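Local coordinates for BMC domain protein (Clostridiales bacterium 1_7_47FAA, PDB 4OLO), which forms part of the protein shell of a glycyl-radical type bacterial microcompartment and carries a binding site for an iron-sulfur cluster, at the interface of chains A and B. Numbering follows the deposited sequence. Chains: chain A/B, BMC domain protein.

The interface of chains A and B. Residues chain A 46, 49-50, 53; chain B 6, 9-10, 13.
A:Asp50, on helix 42-54, reaches across to the start of helix 11-17 of chain B, where its carboxylate oxygen OD1 takes two hydrogen bonds. The backbone amide N of B:Thr10 meets OD1 at 3.0 Å, nearly along the C-O axis and close to straight (164° at the hydrogen). The hydroxyl OG1 of B:Thr13 donates a hydrogen bond at 2.6 Å to OD1, on the lone pair facing away from OD2. A:Asp50 holds CG anti to its backbone N (chi1 -165°), which swings the carboxylate toward chain B; the two donors on OD1 probably restrict its turning.

Within chain B the two threonines are tied to each other. OG1 of B:Thr10 accepts a hydrogen bond from the backbone N of B:Thr13 at 3.2 Å, capping the first turn of helix 11-17, and shares one of 2.9 Å with OG1 of B:Thr13, its direction undecided. This link stands roughly at right angles to the bond to A:Asp50 and likely steadies the hydroxyl.

Van der Waals packing flanks the polar centre. Methyl CG2 of B:Ile6, on strand 2-7, is set against the carboxylate of A:Asp50, 3.3 Å from OD2, the two side chains running past each other in opposite directions. CB of A:Asp50 packs on methyl CG2 of B:Thr13 at 3.8 Å. One turn earlier on helix 42-54, CG1 of A:Val46 touches CD1 of B:Ile6 at 3.8 Å, the side chains crossing at roughly a right angle. Toward the C-terminal end of the helix, CB of A:Glu53 packs on methyl CG2 of B:Thr10, also at 3.8 Å.

The patch joins a helix of one BMC-domain subunit to the N-terminal segment of its neighbour; repeated through the six-chain assembly, it probably contributes to holding the shell hexamer together.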
# COMPACT_ATOMS: atom_id res chain seq x y z
N VAL A 46 17.89 6.98 -1.64
CA VAL A 46 18.35 8.24 -2.24
C VAL A 46 19.81 8.48 -1.77
O VAL A 46 20.65 8.85 -2.58
CB VAL A 46 17.40 9.44 -1.94
CG1 VAL A 46 17.99 10.77 -2.44
CG2 VAL A 46 16.02 9.22 -2.56
N ALA A 49 21.99 5.91 -3.61
CA ALA A 49 22.10 6.36 -5.00
C ALA A 49 23.23 7.37 -5.13
O ALA A 49 23.98 7.32 -6.11
CB ALA A 49 20.79 6.99 -5.46
N ASP A 50 23.39 8.27 -4.14
CA ASP A 50 24.46 9.26 -4.17
C ASP A 50 25.84 8.62 -4.07
O ASP A 50 26.75 9.05 -4.79
CB ASP A 50 24.26 10.35 -3.11
CG ASP A 50 25.14 11.56 -3.35
OD1 ASP A 50 24.93 12.25 -4.38
OD2 ASP A 50 26.07 11.80 -2.54
N GLU A 53 26.52 6.93 -7.41
CA GLU A 53 26.83 7.91 -8.47
C GLU A 53 28.26 8.42 -8.35
O GLU A 53 28.86 8.79 -9.36
CB GLU A 53 25.85 9.09 -8.45
CG GLU A 53 24.44 8.77 -8.93
CD GLU A 53 24.19 8.80 -10.43
OE1 GLU A 53 25.16 8.98 -11.20
OE2 GLU A 53 23.01 8.65 -10.82
N ILE B 6 22.57 14.72 2.56
CA ILE B 6 23.49 14.34 1.49
C ILE B 6 24.33 15.59 1.19
O ILE B 6 23.78 16.60 0.76
CB ILE B 6 22.80 13.78 0.21
CG1 ILE B 6 22.00 12.51 0.48
CG2 ILE B 6 23.81 13.60 -0.93
CD1 ILE B 6 20.97 12.16 -0.63
N PRO B 9 25.65 16.70 -3.37
CA PRO B 9 24.95 15.68 -4.16
C PRO B 9 25.31 15.73 -5.64
O PRO B 9 25.59 16.80 -6.16
CB PRO B 9 23.47 16.02 -3.95
CG PRO B 9 23.47 17.50 -3.65
CD PRO B 9 24.70 17.70 -2.82
N THR B 10 25.29 14.56 -6.31
CA THR B 10 25.55 14.51 -7.75
C THR B 10 24.28 14.97 -8.47
O THR B 10 23.20 15.00 -7.85
CB THR B 10 25.96 13.09 -8.17
OG1 THR B 10 24.83 12.23 -8.11
CG2 THR B 10 27.09 12.53 -7.34
N THR B 13 21.61 12.21 -8.34
CA THR B 13 20.90 12.18 -7.05
C THR B 13 19.76 13.18 -7.09
O THR B 13 18.64 12.83 -6.72
CB THR B 13 21.87 12.45 -5.88
OG1 THR B 13 23.00 11.60 -5.99
CG2 THR B 13 21.23 12.21 -4.53